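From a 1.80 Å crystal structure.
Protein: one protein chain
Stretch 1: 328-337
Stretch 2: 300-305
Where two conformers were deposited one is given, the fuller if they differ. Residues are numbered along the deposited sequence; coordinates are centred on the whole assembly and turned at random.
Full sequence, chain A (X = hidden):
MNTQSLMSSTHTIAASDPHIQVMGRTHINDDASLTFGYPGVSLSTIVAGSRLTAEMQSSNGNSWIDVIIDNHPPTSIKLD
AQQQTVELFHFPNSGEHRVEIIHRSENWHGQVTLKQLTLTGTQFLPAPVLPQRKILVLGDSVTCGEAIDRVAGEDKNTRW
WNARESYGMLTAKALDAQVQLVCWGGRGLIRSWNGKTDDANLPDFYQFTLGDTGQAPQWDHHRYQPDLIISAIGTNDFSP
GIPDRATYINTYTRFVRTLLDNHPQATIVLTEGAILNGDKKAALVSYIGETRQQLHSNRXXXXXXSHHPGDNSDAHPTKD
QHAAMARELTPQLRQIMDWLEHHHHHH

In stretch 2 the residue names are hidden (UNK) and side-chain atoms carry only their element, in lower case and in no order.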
# COMPACT_ATOMS: atom_id res chain seq x y z
N GLU A 328 -6.25 13.93 -10.53
CA GLU A 328 -6.55 13.58 -11.90
C GLU A 328 -7.30 12.27 -12.00
O GLU A 328 -8.15 12.09 -12.86
CB GLU A 328 -5.27 13.44 -12.73
CG GLU A 328 -4.70 14.71 -13.25
CD GLU A 328 -3.67 14.44 -14.33
OE1 GLU A 328 -3.27 13.27 -14.52
OE2 GLU A 328 -3.27 15.40 -15.00
N LEU A 329 -6.94 11.34 -11.11
CA LEU A 329 -7.46 9.98 -11.16
C LEU A 329 -8.87 9.94 -10.53
O LEU A 329 -9.76 9.29 -11.04
CB LEU A 329 -6.52 9.06 -10.38
CG LEU A 329 -6.97 7.64 -10.07
CD1 LEU A 329 -7.25 6.92 -11.42
CD2 LEU A 329 -5.90 6.90 -9.30
N THR A 330 -9.03 10.63 -9.39
CA THR A 330 -10.23 10.51 -8.54
C THR A 330 -11.50 10.77 -9.35
O THR A 330 -12.41 9.94 -9.33
CB THR A 330 -10.11 11.39 -7.26
OG1 THR A 330 -9.02 10.88 -6.44
CG2 THR A 330 -11.43 11.34 -6.46
N PRO A 331 -11.55 11.87 -10.12
CA PRO A 331 -12.78 12.14 -10.91
C PRO A 331 -13.15 11.05 -11.93
O PRO A 331 -14.34 10.78 -12.14
CB PRO A 331 -12.46 13.46 -11.66
CG PRO A 331 -11.32 14.08 -10.94
CD PRO A 331 -10.55 12.95 -10.24
N GLN A 332 -12.14 10.43 -12.54
CA GLN A 332 -12.37 9.36 -13.47
C GLN A 332 -12.91 8.13 -12.74
O GLN A 332 -13.84 7.48 -13.24
CB GLN A 332 -11.08 9.02 -14.22
CG GLN A 332 -10.54 10.19 -15.07
CD GLN A 332 -9.25 9.78 -15.80
OE1 GLN A 332 -9.29 9.01 -16.78
NE2 GLN A 332 -8.11 10.27 -15.32
N LEU A 333 -12.32 7.79 -11.58
CA LEU A 333 -12.82 6.71 -10.75
C LEU A 333 -14.27 6.97 -10.30
O LEU A 333 -15.09 6.01 -10.24
CB LEU A 333 -11.92 6.52 -9.54
CG LEU A 333 -10.50 6.12 -9.92
CD1 LEU A 333 -9.66 5.80 -8.65
CD2 LEU A 333 -10.48 4.87 -10.86
N ARG A 334 -14.60 8.20 -9.98
CA ARG A 334 -16.02 8.45 -9.62
C ARG A 334 -16.97 8.04 -10.76
O ARG A 334 -18.06 7.48 -10.51
CB ARG A 334 -16.28 9.92 -9.26
CG ARG A 334 -15.48 10.40 -8.04
CD ARG A 334 -16.08 11.68 -7.45
NE ARG A 334 -15.30 12.16 -6.30
CZ ARG A 334 -15.47 11.76 -5.04
NH1 ARG A 334 -16.40 10.85 -4.76
NH2 ARG A 334 -14.70 12.26 -4.07
N GLN A 335 -16.60 8.36 -12.01
CA GLN A 335 -17.47 8.08 -13.15
C GLN A 335 -17.53 6.59 -13.38
O GLN A 335 -18.59 6.05 -13.72
CB GLN A 335 -16.95 8.78 -14.43
CG GLN A 335 -17.22 10.28 -14.51
CD GLN A 335 -16.38 11.00 -15.58
OE1 GLN A 335 -15.19 10.74 -15.70
NE2 GLN A 335 -16.99 11.92 -16.32
N ILE A 336 -16.38 5.93 -13.25
CA ILE A 336 -16.29 4.51 -13.53
C ILE A 336 -17.10 3.73 -12.46
O ILE A 336 -17.77 2.76 -12.79
CB ILE A 336 -14.83 4.04 -13.58
CG1 ILE A 336 -14.15 4.49 -14.90
CG2 ILE A 336 -14.73 2.51 -13.55
CD1 ILE A 336 -12.63 4.58 -14.78
N MET A 337 -17.02 4.18 -11.21
CA MET A 337 -17.62 3.42 -10.07
C MET A 337 -19.02 3.95 -9.74
O MET A 337 -19.73 3.37 -8.89
CB MET A 337 -16.75 3.58 -8.83
CG MET A 337 -15.37 2.85 -8.88
SD MET A 337 -15.43 1.17 -9.45
CE MET A 337 -16.26 0.33 -8.12
N UNK A 300 -13.85 -3.96 -16.98
CA UNK A 300 -12.47 -3.46 -17.08
C UNK A 300 -12.39 -2.16 -17.84
O UNK A 300 -12.87 -2.07 -18.99
c UNK A 300 -11.58 -5.81 -17.08
c UNK A 300 -11.53 -4.48 -17.81
c UNK A 300 -10.04 -3.95 -17.80
N UNK A 301 -11.78 -1.15 -17.21
CA UNK A 301 -11.80 0.21 -17.77
C UNK A 301 -10.40 0.79 -17.77
O UNK A 301 -9.47 0.17 -17.29
c UNK A 301 -16.26 0.41 -18.20
c UNK A 301 -16.74 -0.46 -17.24
c UNK A 301 -12.75 1.10 -16.94
c UNK A 301 -14.17 0.62 -16.99
c UNK A 301 -14.64 -0.30 -16.07
c UNK A 301 -15.92 -0.80 -16.16
c UNK A 301 -14.96 0.94 -18.07
N UNK A 302 -10.28 1.99 -18.33
CA UNK A 302 -9.03 2.71 -18.46
C UNK A 302 -9.15 4.09 -17.82
O UNK A 302 -10.19 4.73 -17.95
o UNK A 302 -4.02 6.05 -20.67
c UNK A 302 -7.48 3.78 -20.20
c UNK A 302 -8.72 2.90 -19.96
c UNK A 302 -6.23 3.35 -19.78
c UNK A 302 -5.21 5.34 -20.54
c UNK A 302 -6.42 5.83 -20.97
c UNK A 302 -5.11 4.12 -19.95
c UNK A 302 -7.57 5.04 -20.80
N UNK A 303 -8.10 4.57 -17.15
CA UNK A 303 -8.04 5.95 -16.71
C UNK A 303 -6.77 6.59 -17.28
O UNK A 303 -5.71 5.99 -17.20
c UNK A 303 -8.00 6.03 -15.18
N UNK A 304 -6.88 7.78 -17.84
CA UNK A 304 -5.70 8.41 -18.41
C UNK A 304 -4.95 9.18 -17.32
O UNK A 304 -5.51 9.59 -16.30
o UNK A 304 -7.03 10.36 -19.10
c UNK A 304 -6.10 9.38 -19.55
N UNK A 305 -3.69 9.46 -17.58
CA UNK A 305 -3.00 10.27 -16.59
C UNK A 305 -1.89 11.06 -17.21
O UNK A 305 -1.51 10.80 -18.36
o UNK A 305 -1.60 8.46 -16.31
c UNK A 305 -2.39 9.35 -15.59

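Position 300 carries three side-chain carbons, one bonded to CA and bearing the other two, a fork at the first atom. Its CA-to-CB bond points away from the helix of stretch 1, and the nearest approach, from CB to Ile336 CG2, is 8.8 Å. Three carbons branched at CB, with no heteroatom, make this Val300, a buried residue of the strand.

At position 301 one carbon leads to a ring of six carbons with no atom beyond it. The side chain points toward the helix, and a ring carbon lies against the CG2 methyl of Ile336. An unsubstituted six-carbon ring on a single carbon is phenylalanine: in Phe301, with chi1 in the m well, CD2 approaches Ile336 CG2 to 3.8 Å, the methyl meeting the ring obliquely.

Position 302 again has one carbon and a six-carbon ring, but the ring bears an oxygen at its far end. As expected from the alternation of a strand, its CA-to-CB bond points away from the helix, and the side chain makes no contact with stretch 1. The residue is Tyr302, and its hydroxyl is hydrogen-bonded elsewhere in the structure. What it offers the helix is backbone: its O lies 4.0 Å from Ile336 CD1.

Position 303 has a single side-chain carbon, directed toward the helix and 3.9 Å from Leu329 CD1. A lone CB identifies Ala303. The same CB lies 3.6 Å from Gln332 OE1, so the small side chain is packed between an aliphatic residue and the amide of a polar one.

At position 304 one carbon carries one oxygen, which stands 3.5 Å from Gln332 OE1. This is serine, with chi1 in the p well. The hydrogen bonds of Ser304 to the helix run through its backbone instead: its N donates to Gln332 OE1 and its O accepts from Gln332 NE2, each at 2.9 Å.

Position 305 likewise has one carbon and one oxygen; its CB lies 4.2 Å from Glu328 OE1 and its CA 3.7 Å from the same OE1. This is Ser305, whose OG is hydrogen-bonded elsewhere in the structure.

The contact follows one side of the helix, where Glu328, Gln332 and Ile336, spaced four residues apart, all point toward stretch 2. Gln332 is its polar centre. Its amide uses both ends on the backbone of Ser304, and NE2 also donates to Glu328 O at 3.1 Å, one turn back, which helps hold the amide in place. Apolar packing of Ile336 on Phe301 and of Leu329 on Ala303 completes a modest interface of 345 Å².

Stretch 2 300-305: VFYASS
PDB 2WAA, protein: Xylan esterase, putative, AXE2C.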